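PDB 3DF6: ORF99 from Acidianus Filamentous Virus 1, which is of unknown function but is stable to heat and acid, and is probably related to the anti-CRISPR protein AcrID1. Local coordinates for residues 8-13 against 27-32; 31-36 against 85-90; 39-44 against 73-78; 69-74 against 92-97. The protein carries 2 engineered substitutions. One frame throughout, in Å; residues are numbered along the deposited sequence. Where two conformers were deposited one is given.

Interaction 1: 8-13 against 27-32; sequences KLLIKV and MKLNTT. Engineered in segment 27-32: Met27 (natural residue Leu).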
loop_
_atom_site.group_PDB
_atom_site.type_symbol
_atom_site.label_atom_id
_atom_site.label_comp_id
_atom_site.label_asym_id
_atom_site.label_seq_id
_atom_site.Cartn_x
_atom_site.Cartn_y
_atom_site.Cartn_z
ATOM N N LYS C 8 -6.399 6.174 10.080
ATOM C CA LYS C 8 -6.974 4.877 10.448
ATOM C C LYS C 8 -6.731 3.806 9.372
ATOM O O LYS C 8 -6.414 2.661 9.697
ATOM C CB LYS C 8 -8.484 4.995 10.725
ATOM C CG LYS C 8 -8.817 5.334 12.158
ATOM C CD LYS C 8 -10.338 5.415 12.404
ATOM C CE LYS C 8 -11.056 4.074 12.141
ATOM N NZ LYS C 8 -12.533 4.209 12.208
ATOM N N LEU C 9 -6.912 4.161 8.103
ATOM C CA LEU C 9 -6.597 3.229 7.012
ATOM C C LEU C 9 -5.110 2.854 6.966
ATOM O O LEU C 9 -4.765 1.677 6.800
ATOM C CB LEU C 9 -7.085 3.748 5.646
ATOM C CG LEU C 9 -6.756 2.858 4.431
ATOM C CD1 LEU C 9 -7.906 2.812 3.442
ATOM C CD2 LEU C 9 -5.440 3.284 3.710
ATOM N N LEU C 10 -4.223 3.833 7.138
ATOM C CA LEU C 10 -2.788 3.523 7.147
ATOM C C LEU C 10 -2.422 2.522 8.250
ATOM O O LEU C 10 -1.612 1.616 8.023
ATOM C CB LEU C 10 -1.945 4.787 7.310
ATOM C CG LEU C 10 -2.072 5.878 6.229
ATOM C CD1 LEU C 10 -1.173 7.077 6.563
ATOM C CD2 LEU C 10 -1.754 5.313 4.846
ATOM N N ILE C 11 -3.031 2.696 9.429
ATOM C CA ILE C 11 -2.813 1.804 10.566
ATOM C C ILE C 11 -3.297 0.398 10.221
ATOM O O ILE C 11 -2.613 -0.586 10.514
ATOM C CB ILE C 11 -3.510 2.339 11.870
ATOM C CG1 ILE C 11 -2.819 3.612 12.368
ATOM C CG2 ILE C 11 -3.494 1.288 12.981
ATOM C CD1 ILE C 11 -3.697 4.458 13.278
ATOM N N LYS C 12 -4.479 0.317 9.615
ATOM C CA LYS C 12 -5.044 -0.928 9.125
ATOM C C LYS C 12 -4.186 -1.637 8.060
ATOM O O LYS C 12 -4.076 -2.876 8.072
ATOM C CB LYS C 12 -6.446 -0.672 8.581
ATOM C CG LYS C 12 -7.191 -1.916 8.117
ATOM C CD LYS C 12 -7.405 -2.946 9.242
ATOM C CE LYS C 12 -8.364 -4.039 8.767
ATOM N NZ LYS C 12 -8.666 -5.076 9.796
ATOM N N VAL C 13 -3.625 -0.864 7.126
ATOM C CA VAL C 13 -2.679 -1.400 6.134
ATOM C C VAL C 13 -1.556 -2.126 6.868
ATOM O O VAL C 13 -1.225 -3.271 6.528
ATOM C CB VAL C 13 -2.131 -0.292 5.164
ATOM C CG1 VAL C 13 -0.893 -0.776 4.345
ATOM C CG2 VAL C 13 -3.240 0.198 4.205
HETATM N N MSE C 27 4.312 2.608 0.327
HETATM C CA MSE C 27 3.432 3.729 0.014
HETATM C C MSE C 27 4.238 5.002 0.208
HETATM O O MSE C 27 4.963 5.131 1.200
HETATM C CB MSE C 27 2.240 3.789 0.958
HETATM C CG MSE C 27 1.225 2.693 0.838
HETATM SE SE MSE C 27 -0.179 3.121 2.122
HETATM C CE MSE C 27 0.766 2.934 3.804
ATOM N N LYS C 28 4.111 5.909 -0.748
ATOM C CA LYS C 28 4.679 7.234 -0.644
ATOM C C LYS C 28 3.547 8.155 -0.218
ATOM O O LYS C 28 2.428 8.056 -0.749
ATOM C CB LYS C 28 5.262 7.662 -1.984
ATOM C CG LYS C 28 5.997 8.994 -1.958
ATOM C CD LYS C 28 6.650 9.252 -3.309
ATOM C CE LYS C 28 7.600 10.461 -3.266
ATOM N NZ LYS C 28 6.831 11.697 -2.999
ATOM N N LEU C 29 3.855 9.037 0.740
ATOM C CA LEU C 29 2.860 9.804 1.468
ATOM C C LEU C 29 3.417 11.075 2.093
ATOM O O LEU C 29 4.605 11.160 2.407
ATOM C CB LEU C 29 2.507 9.076 2.789
ATOM C CG LEU C 29 2.010 7.629 2.700
ATOM C CD1 LEU C 29 2.216 6.899 4.011
ATOM C CD2 LEU C 29 0.519 7.633 2.243
ATOM N N ASN C 30 2.472 12.002 2.395
ATOM C CA ASN C 30 2.880 13.290 2.963
ATOM C C ASN C 30 1.745 13.685 3.865
ATOM O O ASN C 30 0.913 14.509 3.516
ATOM C CB ASN C 30 3.189 14.389 1.953
ATOM C CG ASN C 30 3.791 15.627 2.590
ATOM O OD1 ASN C 30 3.997 15.703 3.805
ATOM N ND2 ASN C 30 4.059 16.620 1.761
ATOM N N THR C 31 1.692 13.067 5.034
ATOM C CA THR C 31 0.600 13.321 5.966
ATOM C C THR C 31 1.179 13.389 7.379
ATOM O O THR C 31 2.192 12.740 7.681
ATOM C CB THR C 31 -0.536 12.235 5.793
ATOM O OG1 THR C 31 -1.682 12.574 6.586
ATOM C CG2 THR C 31 -0.034 10.821 6.140
ATOM N N THR C 32 0.560 14.198 8.235
ATOM C CA THR C 32 1.107 14.438 9.558
ATOM C C THR C 32 0.268 13.771 10.643
ATOM O O THR C 32 -0.909 14.106 10.834
ATOM C CB THR C 32 1.281 15.957 9.840
ATOM O OG1 THR C 32 2.191 16.503 8.883
ATOM C CG2 THR C 32 1.851 16.189 11.250
#
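Leu10 and the engineered selenomethionine Met27 make the closest contact between residues 8-13 and 27-32. This is helix-on-sheet packing in an alpha+beta fold: one face of the helix lies over strand 25-34, outermost in the chain's own antiparallel sheet. The short segment axes are 12.0 Å apart and cross at -119°, so the space between them is bridged by side chains alone. Leu10 uses both branches. Its CD2 meets the terminal methyl CE of Met27 at 3.6 Å, with SE of Met27 just behind. The same CD2 touches Leu29 CD2 more loosely, at 4.2 Å. The other branch, Leu10 CD1, points the other way along the strand and meets Thr31 CG2 tip to tip at 3.9 Å. Thus Leu10 spans three alternate residues of the strand, all on its helix-facing side. One turn on, Val13 CG1 approaches Met27 CE tip to tip at 4.1 Å. The Met27 chain bends at its last torsion (chi3 -66°), which brings CE against both Leu10 and Val13. Around these contacts, Phe6 of the same helix packs on Leu29 and Thr31, and Ile90 of the next strand packs on Met27 and Leu29. The strand edge continues into the second subunit: Met27, Lys28 and Leu29 pair antiparallel with a strand of that chain. Thr31 turns CG2 to Leu10, while its OG1 is hydrogen-bonded to His7 NE2 on the helix.

Interaction 2: 31-36 against 85-90; sequences TTLDEL and YTVLSI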
loop_
_atom_site.group_PDB
_atom_site.type_symbol
_atom_site.label_atom_id
_atom_site.label_comp_id
_atom_site.label_asym_id
_atom_site.label_seq_id
_atom_site.Cartn_x
_atom_site.Cartn_y
_atom_site.Cartn_z
ATOM N N THR C 31 1.692 13.067 5.034
ATOM C CA THR C 31 0.600 13.321 5.966
ATOM C C THR C 31 1.179 13.389 7.379
ATOM O O THR C 31 2.192 12.740 7.681
ATOM C CB THR C 31 -0.536 12.235 5.793
ATOM O OG1 THR C 31 -1.682 12.574 6.586
ATOM C CG2 THR C 31 -0.034 10.821 6.140
ATOM N N THR C 32 0.560 14.198 8.235
ATOM C CA THR C 32 1.107 14.438 9.558
ATOM C C THR C 32 0.268 13.771 10.643
ATOM O O THR C 32 -0.909 14.106 10.834
ATOM C CB THR C 32 1.281 15.957 9.840
ATOM O OG1 THR C 32 2.191 16.503 8.883
ATOM C CG2 THR C 32 1.851 16.189 11.250
ATOM N N LEU C 33 0.903 12.841 11.345
ATOM C CA LEU C 33 0.283 12.052 12.392
ATOM C C LEU C 33 0.564 12.595 13.779
ATOM O O LEU C 33 1.709 12.930 14.099
ATOM C CB LEU C 33 0.819 10.620 12.369
ATOM C CG LEU C 33 0.207 9.584 11.419
ATOM C CD1 LEU C 33 0.356 10.007 9.959
ATOM C CD2 LEU C 33 0.878 8.243 11.660
ATOM N N ASP C 34 -0.501 12.638 14.589
ATOM C CA ASP C 34 -0.418 12.829 16.038
ATOM C C ASP C 34 0.408 11.672 16.645
ATOM O O ASP C 34 0.461 10.585 16.074
ATOM C CB ASP C 34 -1.857 12.826 16.580
ATOM C CG ASP C 34 -1.947 12.880 18.093
ATOM O OD1 ASP C 34 -0.935 13.115 18.792
ATOM O OD2 ASP C 34 -3.075 12.702 18.597
ATOM N N GLU C 35 1.048 11.910 17.790
ATOM C CA GLU C 35 1.834 10.871 18.449
ATOM C C GLU C 35 1.031 9.591 18.663
ATOM O O GLU C 35 1.541 8.492 18.437
ATOM C CB GLU C 35 2.375 11.350 19.800
ATOM C CG GLU C 35 3.358 10.345 20.432
ATOM C CD GLU C 35 3.893 10.805 21.758
ATOM O OE1 GLU C 35 3.543 11.916 22.200
ATOM O OE2 GLU C 35 4.654 10.044 22.384
ATOM N N LEU C 36 -0.219 9.748 19.107
ATOM C CA LEU C 36 -1.129 8.614 19.311
ATOM C C LEU C 36 -1.333 7.797 18.051
ATOM O O LEU C 36 -1.351 6.565 18.114
ATOM C CB LEU C 36 -2.492 9.075 19.847
ATOM C CG LEU C 36 -2.454 9.591 21.282
ATOM C CD1 LEU C 36 -3.701 10.423 21.608
ATOM C CD2 LEU C 36 -2.257 8.456 22.294
ATOM N N TYR C 85 4.361 13.831 13.593
ATOM C CA TYR C 85 5.273 13.089 12.737
ATOM C C TYR C 85 4.713 13.176 11.335
ATOM O O TYR C 85 3.617 12.672 11.071
ATOM C CB TYR C 85 5.380 11.618 13.220
ATOM C CG TYR C 85 5.831 11.513 14.685
ATOM C CD1 TYR C 85 7.150 11.180 15.015
ATOM C CD2 TYR C 85 4.944 11.793 15.735
ATOM C CE1 TYR C 85 7.569 11.109 16.358
ATOM C CE2 TYR C 85 5.352 11.741 17.078
ATOM C CZ TYR C 85 6.662 11.399 17.382
ATOM O OH TYR C 85 7.060 11.353 18.717
ATOM N N THR C 86 5.421 13.885 10.456
ATOM C CA THR C 86 5.051 13.907 9.046
ATOM C C THR C 86 5.631 12.662 8.345
ATOM O O THR C 86 6.835 12.574 8.093
ATOM C CB THR C 86 5.522 15.186 8.330
ATOM O OG1 THR C 86 4.950 16.328 8.969
ATOM C CG2 THR C 86 5.097 15.180 6.869
ATOM N N VAL C 87 4.755 11.720 8.021
ATOM C CA VAL C 87 5.162 10.478 7.379
ATOM C C VAL C 87 5.285 10.688 5.866
ATOM O O VAL C 87 4.351 11.182 5.209
ATOM C CB VAL C 87 4.195 9.324 7.732
ATOM C CG1 VAL C 87 4.573 8.026 6.985
ATOM C CG2 VAL C 87 4.177 9.071 9.253
ATOM N N LEU C 88 6.432 10.283 5.321
ATOM C CA LEU C 88 6.739 10.457 3.904
ATOM C C LEU C 88 6.687 9.152 3.128
ATOM O O LEU C 88 6.435 9.149 1.919
ATOM C CB LEU C 88 8.111 11.112 3.724
ATOM C CG LEU C 88 8.204 12.489 4.406
ATOM C CD1 LEU C 88 9.672 12.901 4.459
ATOM C CD2 LEU C 88 7.377 13.501 3.640
ATOM N N SER C 89 6.935 8.057 3.835
ATOM C CA SER C 89 6.896 6.706 3.252
ATOM C C SER C 89 6.715 5.661 4.346
ATOM O O SER C 89 7.137 5.883 5.501
ATOM C CB SER C 89 8.182 6.418 2.468
ATOM O OG SER C 89 8.079 5.184 1.767
ATOM N N ILE C 90 6.081 4.543 3.980
ATOM C CA ILE C 90 5.947 3.358 4.790
ATOM C C ILE C 90 6.207 2.163 3.839
ATOM O O ILE C 90 5.689 2.138 2.713
ATOM C CB ILE C 90 4.524 3.219 5.436
ATOM C CG1 ILE C 90 4.145 4.475 6.231
ATOM C CG2 ILE C 90 4.516 2.011 6.407
ATOM C CD1 ILE C 90 2.672 4.497 6.836
#
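Thr31, Thr32 and Leu33 pair with Val87, Thr86 and Tyr85 in an antiparallel beta pairing of strands 25-34 and 84-96. Thr31 with Val87 and Leu33 with Tyr85 are hydrogen-bonded pairs. Leu33 N reaches Tyr85 O at 2.7 Å, and Tyr85 N returns to Leu33 O at 2.8 Å. The pair Thr31 and Val87 is less even: Val87 N to Thr31 O is 2.8 Å, but Thr31 N to Val87 O is 3.3 Å. Between them, Thr32 and Thr86 form a non-hydrogen-bonded pair whose CA atoms come within 4.0 Å. Their side chains cross here and the hydroxyls bond, Thr32 OG1 to Thr86 OG1 at 2.8 Å. Each OG1 lies beside its own backbone N (chi1 -61° and -59°). Gln80 NE2 also bonds Thr86 OG1. On the face of Leu33, Tyr85 and Val87, the contact is apolar: Leu33 CD1 meets Val87 CG2 at 4.0 Å. Leu33 O lies at the edge of the Tyr85 ring, in its plane. Past the pairing, the chain turns into helix 35-42. Asp34 is the N-cap, and its OD1 accepts a weak bond from Leu36 N. Glu35 CA comes 3.9 Å from Tyr85 CE2, and Phe38 of the same helix stacks on the Tyr85 ring. The result is an antiparallel strand pair of an alpha+beta fold, followed in the chain by an N-capped helix.

Interaction 3: 39-44 against 73-78; sequences EELIGK and LFVEYV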
loop_
_atom_site.group_PDB
_atom_site.type_symbol
_atom_site.label_atom_id
_atom_site.label_comp_id
_atom_site.label_asym_id
_atom_site.label_seq_id
_atom_site.Cartn_x
_atom_site.Cartn_y
_atom_site.Cartn_z
ATOM N N GLU C 39 2.069 5.977 17.206
ATOM C CA GLU C 39 2.219 4.839 18.112
ATOM C C GLU C 39 1.314 3.662 17.755
ATOM O O GLU C 39 1.725 2.487 17.796
ATOM C CB GLU C 39 2.013 5.305 19.564
ATOM C CG GLU C 39 3.204 6.099 20.039
ATOM C CD GLU C 39 3.036 6.702 21.411
ATOM O OE1 GLU C 39 1.946 6.561 22.019
ATOM O OE2 GLU C 39 4.022 7.326 21.875
ATOM N N GLU C 40 0.094 3.994 17.384
ATOM C CA GLU C 40 -0.859 3.034 16.861
ATOM C C GLU C 40 -0.347 2.369 15.580
ATOM O O GLU C 40 -0.519 1.168 15.404
ATOM C CB GLU C 40 -2.205 3.734 16.628
ATOM C CG GLU C 40 -3.349 2.824 16.282
ATOM C CD GLU C 40 -3.642 1.768 17.331
ATOM O OE1 GLU C 40 -3.502 2.053 18.549
ATOM O OE2 GLU C 40 -4.036 0.648 16.917
ATOM N N LEU C 41 0.288 3.153 14.707
ATOM C CA LEU C 41 0.844 2.670 13.439
ATOM C C LEU C 41 1.902 1.567 13.629
ATOM O O LEU C 41 1.890 0.541 12.938
ATOM C CB LEU C 41 1.478 3.838 12.670
ATOM C CG LEU C 41 2.053 3.588 11.260
ATOM C CD1 LEU C 41 0.930 3.285 10.266
ATOM C CD2 LEU C 41 2.868 4.787 10.777
ATOM N N ILE C 42 2.801 1.805 14.578
ATOM C CA ILE C 42 3.983 0.993 14.797
ATOM C C ILE C 42 3.795 -0.158 15.795
ATOM O O ILE C 42 4.460 -1.194 15.677
ATOM C CB ILE C 42 5.145 1.932 15.156
ATOM C CG1 ILE C 42 5.514 2.698 13.884
ATOM C CG2 ILE C 42 6.344 1.187 15.736
ATOM C CD1 ILE C 42 6.126 4.034 14.131
ATOM N N GLY C 43 2.867 -0.001 16.740
ATOM C CA GLY C 43 2.564 -1.074 17.684
ATOM C C GLY C 43 3.722 -1.369 18.615
ATOM O O GLY C 43 4.409 -0.458 19.077
ATOM N N LYS C 44 3.947 -2.654 18.880
ATOM C CA LYS C 44 4.996 -3.074 19.793
ATOM C C LYS C 44 6.026 -3.932 19.051
ATOM O O LYS C 44 5.957 -5.156 19.108
ATOM C CB LYS C 44 4.394 -3.900 20.929
ATOM C CG LYS C 44 3.245 -3.237 21.687
ATOM C CD LYS C 44 3.728 -2.111 22.572
ATOM C CE LYS C 44 2.547 -1.525 23.373
ATOM N NZ LYS C 44 3.036 -0.810 24.566
ATOM N N LEU C 73 9.003 -3.316 9.068
ATOM C CA LEU C 73 8.307 -2.086 8.707
ATOM C C LEU C 73 9.271 -0.904 8.713
ATOM O O LEU C 73 9.930 -0.630 9.714
ATOM C CB LEU C 73 7.170 -1.827 9.710
ATOM C CG LEU C 73 6.230 -0.675 9.342
ATOM C CD1 LEU C 73 5.271 -1.143 8.184
ATOM C CD2 LEU C 73 5.475 -0.166 10.555
ATOM N N PHE C 74 9.369 -0.207 7.586
ATOM C CA PHE C 74 10.199 0.983 7.498
ATOM C C PHE C 74 9.288 2.202 7.422
ATOM O O PHE C 74 8.416 2.262 6.554
ATOM C CB PHE C 74 11.066 0.925 6.239
ATOM C CG PHE C 74 12.022 -0.215 6.218
ATOM C CD1 PHE C 74 13.333 -0.028 6.635
ATOM C CD2 PHE C 74 11.620 -1.484 5.771
ATOM C CE1 PHE C 74 14.249 -1.079 6.617
ATOM C CE2 PHE C 74 12.524 -2.557 5.758
ATOM C CZ PHE C 74 13.847 -2.350 6.191
ATOM N N VAL C 75 9.495 3.168 8.318
ATOM C CA VAL C 75 8.697 4.396 8.339
ATOM C C VAL C 75 9.642 5.575 8.200
ATOM O O VAL C 75 10.534 5.768 9.020
ATOM C CB VAL C 75 7.847 4.556 9.647
ATOM C CG1 VAL C 75 6.977 5.806 9.574
ATOM C CG2 VAL C 75 6.970 3.329 9.887
ATOM N N GLU C 76 9.467 6.337 7.132
ATOM C CA GLU C 76 10.258 7.520 6.895
ATOM C C GLU C 76 9.453 8.745 7.337
ATOM O O GLU C 76 8.320 8.936 6.888
ATOM C CB GLU C 76 10.581 7.620 5.402
ATOM C CG GLU C 76 11.588 8.702 5.039
ATOM C CD GLU C 76 11.630 8.981 3.527
ATOM O OE1 GLU C 76 10.833 8.379 2.793
ATOM O OE2 GLU C 76 12.456 9.800 3.080
ATOM N N TYR C 77 10.027 9.574 8.210
ATOM C CA TYR C 77 9.275 10.696 8.773
ATOM C C TYR C 77 10.122 11.898 9.163
ATOM O O TYR C 77 11.351 11.790 9.344
ATOM C CB TYR C 77 8.437 10.255 9.991
ATOM C CG TYR C 77 9.237 9.721 11.172
ATOM C CD1 TYR C 77 9.621 10.556 12.228
ATOM C CD2 TYR C 77 9.615 8.377 11.220
ATOM C CE1 TYR C 77 10.358 10.049 13.313
ATOM C CE2 TYR C 77 10.331 7.869 12.278
ATOM C CZ TYR C 77 10.697 8.699 13.323
ATOM O OH TYR C 77 11.409 8.159 14.358
ATOM N N VAL C 78 9.434 13.034 9.318
ATOM C CA VAL C 78 10.019 14.243 9.893
ATOM C C VAL C 78 9.329 14.537 11.234
ATOM O O VAL C 78 8.100 14.532 11.326
ATOM C CB VAL C 78 9.915 15.436 8.926
ATOM C CG1 VAL C 78 10.521 16.711 9.546
ATOM C CG2 VAL C 78 10.597 15.108 7.582
#
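Ile42, at the end of helix 35-42, comes nearest to Leu73 of strand 69-80, with the two CA atoms 8.1 Å apart. This is helix-on-sheet packing of an alpha+beta fold: the last helical turn sits over an inner strand of the antiparallel sheet. The contact is small, fully buried and carried by aliphatic side chains. Ile42 CG1 faces the junction of two methyls of the strand. It lies 4.4 Å from Leu73 CD2 and 4.3 Å from Val75 CG2, and those two methyls are themselves 3.9 Å apart. CG1 stands beside the backbone N (chi1 -71°), and this carries it to the strand although CB does not point there. Leu41 packs next to it, with CD2 at 4.4 Å from Val75 CG1. The strand side chains involved are alternate ones, Leu73 and Val75, so both point to the helix side of the sheet. The contacts between helix and strand are loose. Further out, Leu41 and Leu73 also share Ile90 and Val14 as neighbours, which ties the contact to strand 84-96 and to helix 3-18. The helix stops at once: Gly43 takes a positive phi of 66° and turns the chain away, although its N still closes the final turn on Glu39 O at 2.9 Å. Ile42 O accepts a hydrogen bond from the hydroxyl OH of Tyr63 on strand 56-64.

Interaction 4: 69-74 against 92-97; sequences AMKKLF and GVNDWV. Engineered in segment 69-74: Met70 (natural residue Ile).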
loop_
_atom_site.group_PDB
_atom_site.type_symbol
_atom_site.label_atom_id
_atom_site.label_comp_id
_atom_site.label_asym_id
_atom_site.label_seq_id
_atom_site.Cartn_x
_atom_site.Cartn_y
_atom_site.Cartn_z
ATOM N N ALA C 69 9.834 -16.586 10.109
ATOM C CA ALA C 69 9.370 -15.429 9.371
ATOM C C ALA C 69 9.440 -14.203 10.266
ATOM O O ALA C 69 9.102 -14.252 11.445
ATOM C CB ALA C 69 7.966 -15.657 8.870
HETATM N N MSE C 70 9.921 -13.117 9.696
HETATM C CA MSE C 70 9.932 -11.830 10.348
HETATM C C MSE C 70 9.265 -10.799 9.439
HETATM O O MSE C 70 9.427 -10.839 8.229
HETATM C CB MSE C 70 11.374 -11.449 10.646
HETATM C CG MSE C 70 11.597 -9.997 10.688
HETATM SE SE MSE C 70 13.223 -9.660 11.586
HETATM C CE MSE C 70 14.420 -9.462 10.092
ATOM N N LYS C 71 8.489 -9.900 10.020
ATOM C CA LYS C 71 7.910 -8.784 9.273
ATOM C C LYS C 71 8.723 -7.556 9.620
ATOM O O LYS C 71 9.011 -7.323 10.803
ATOM C CB LYS C 71 6.438 -8.551 9.644
ATOM C CG LYS C 71 5.404 -9.586 9.166
ATOM C CD LYS C 71 4.972 -9.330 7.738
ATOM C CE LYS C 71 4.030 -10.422 7.209
ATOM N NZ LYS C 71 3.745 -10.082 5.789
ATOM N N LYS C 72 9.123 -6.794 8.604
ATOM C CA LYS C 72 9.852 -5.546 8.840
ATOM C C LYS C 72 9.094 -4.366 8.261
ATOM O O LYS C 72 8.616 -4.415 7.118
ATOM C CB LYS C 72 11.254 -5.578 8.248
ATOM C CG LYS C 72 12.196 -6.622 8.918
ATOM C CD LYS C 72 13.603 -6.486 8.292
ATOM C CE LYS C 72 14.620 -7.387 8.962
ATOM N NZ LYS C 72 15.928 -7.536 8.180
ATOM N N LEU C 73 9.003 -3.316 9.068
ATOM C CA LEU C 73 8.307 -2.086 8.707
ATOM C C LEU C 73 9.271 -0.904 8.713
ATOM O O LEU C 73 9.930 -0.630 9.714
ATOM C CB LEU C 73 7.170 -1.827 9.710
ATOM C CG LEU C 73 6.230 -0.675 9.342
ATOM C CD1 LEU C 73 5.271 -1.143 8.184
ATOM C CD2 LEU C 73 5.475 -0.166 10.555
ATOM N N PHE C 74 9.369 -0.207 7.586
ATOM C CA PHE C 74 10.199 0.983 7.498
ATOM C C PHE C 74 9.288 2.202 7.422
ATOM O O PHE C 74 8.416 2.262 6.554
ATOM C CB PHE C 74 11.066 0.925 6.239
ATOM C CG PHE C 74 12.022 -0.215 6.218
ATOM C CD1 PHE C 74 13.333 -0.028 6.635
ATOM C CD2 PHE C 74 11.620 -1.484 5.771
ATOM C CE1 PHE C 74 14.249 -1.079 6.617
ATOM C CE2 PHE C 74 12.524 -2.557 5.758
ATOM C CZ PHE C 74 13.847 -2.350 6.191
ATOM N N GLY C 92 6.710 -2.275 3.911
ATOM C CA GLY C 92 6.603 -3.526 4.661
ATOM C C GLY C 92 7.257 -4.627 3.852
ATOM O O GLY C 92 6.929 -4.816 2.682
ATOM N N VAL C 93 8.177 -5.345 4.485
ATOM C CA VAL C 93 9.001 -6.358 3.834
ATOM C C VAL C 93 8.935 -7.652 4.660
ATOM O O VAL C 93 8.842 -7.604 5.884
ATOM C CB VAL C 93 10.465 -5.779 3.740
ATOM C CG1 VAL C 93 11.520 -6.825 3.683
ATOM C CG2 VAL C 93 10.587 -4.835 2.540
ATOM N N ASN C 94 9.006 -8.802 4.005
ATOM C CA ASN C 94 9.123 -10.076 4.709
ATOM C C ASN C 94 10.571 -10.462 4.754
ATOM O O ASN C 94 11.301 -10.104 3.852
ATOM C CB ASN C 94 8.418 -11.163 3.927
ATOM C CG ASN C 94 6.948 -11.027 3.994
ATOM O OD1 ASN C 94 6.409 -10.647 5.027
ATOM N ND2 ASN C 94 6.282 -11.331 2.904
ATOM N N ASP C 95 10.983 -11.204 5.778
ATOM C CA ASP C 95 12.341 -11.718 5.828
ATOM C C ASP C 95 12.323 -13.078 6.526
ATOM O O ASP C 95 11.577 -13.287 7.496
ATOM C CB ASP C 95 13.220 -10.736 6.605
ATOM C CG ASP C 95 14.737 -10.988 6.438
ATOM O OD1 ASP C 95 15.176 -11.775 5.563
ATOM O OD2 ASP C 95 15.506 -10.366 7.212
ATOM N N TRP C 96 13.140 -13.996 6.017
ATOM C CA TRP C 96 13.393 -15.267 6.672
ATOM C C TRP C 96 14.571 -15.065 7.594
ATOM O O TRP C 96 15.616 -14.535 7.194
ATOM C CB TRP C 96 13.748 -16.354 5.658
ATOM C CG TRP C 96 14.089 -17.692 6.275
ATOM C CD1 TRP C 96 15.275 -18.062 6.869
ATOM C CD2 TRP C 96 13.245 -18.840 6.329
ATOM N NE1 TRP C 96 15.211 -19.366 7.291
ATOM C CE2 TRP C 96 13.974 -19.869 6.976
ATOM C CE3 TRP C 96 11.932 -19.102 5.900
ATOM C CZ2 TRP C 96 13.443 -21.144 7.190
ATOM C CZ3 TRP C 96 11.402 -20.375 6.130
ATOM C CH2 TRP C 96 12.160 -21.372 6.771
ATOM N N VAL C 97 14.416 -15.531 8.822
ATOM C CA VAL C 97 15.417 -15.315 9.831
ATOM C C VAL C 97 15.669 -16.638 10.572
ATOM O O VAL C 97 14.795 -17.520 10.611
ATOM C CB VAL C 97 14.985 -14.154 10.762
ATOM C CG1 VAL C 97 16.072 -13.800 11.736
ATOM C CG2 VAL C 97 14.699 -12.929 9.930
HETATM O O HOH W 1 7.286 -12.506 6.890
#
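The Phe74 ring meets Val93 with its rim: CE2 approaches Val93 CB at 4.3 Å, and that CB lies near the ring plane. Two other flat groups take charged partners at an oxygen. Asn94 OD1 receives Lys71 NZ in the plane of the amide, on a lone pair, at 2.8 Å. A water gives a second bond to the same OD1 and another to Met70 O, at 2.8 Å and 3.0 Å, so it links side chain and backbone across the strands. The Lys71 chain bends at chi2 (-83°). This turns CD toward Asn94, and the two side chains run side by side, pointing the same way. Asp20 forms a salt bridge with the same ammonium group. The Asp95 carboxylate offers OD2 on its anti side, and Lys72 NZ meets it at 3.0 Å in a salt bridge, 30° out of the carboxylate plane. Lys72 crosses over to it with an extended chain.

These groups sit on the two faces of the antiparallel beta hairpin formed by strands 69-80 and 84-96. Lys71, Leu73 and Asn94 are on the face that helix 3-18 reaches. Met70, Lys72, Val93 and Asp95 are on the other. Met70 N to Asp95 O, Lys72 N to Val93 O and their return bonds hold the backbones together. Leu73 pairs with Gly92, whose CA also makes a CA-H...O contact with Lys72 O. The engineered selenomethionine Met70 crosses Val97, and its CE is unusually tight against Val97 CG2, at 3.5 Å. The same methyl lies 3.2 Å from Asp95 OD2.

How the interactions relate
Interactions 1 and 3 are the core contacts. Each lays a helix on the sheet, through apolar side chains and with few atoms touching. They adjoin: Leu10 O and Leu41 CD1 are 3.8 Å apart. Interactions 2 and 4 are strand pairings, only partly buried, held by backbone bonds and by polar side-chain pairs. Both use strand 84-96, but at its two ends and with different neighbours, strand 25-34 and strand 69-80. Interactions 1 and 2 share Thr31 and Thr32. Interactions 3 and 4 share Leu73 and Phe74. Hydroxyls bond in interaction 2, whereas charged lysines and a water take part in interaction 4, farther from the chain's centre.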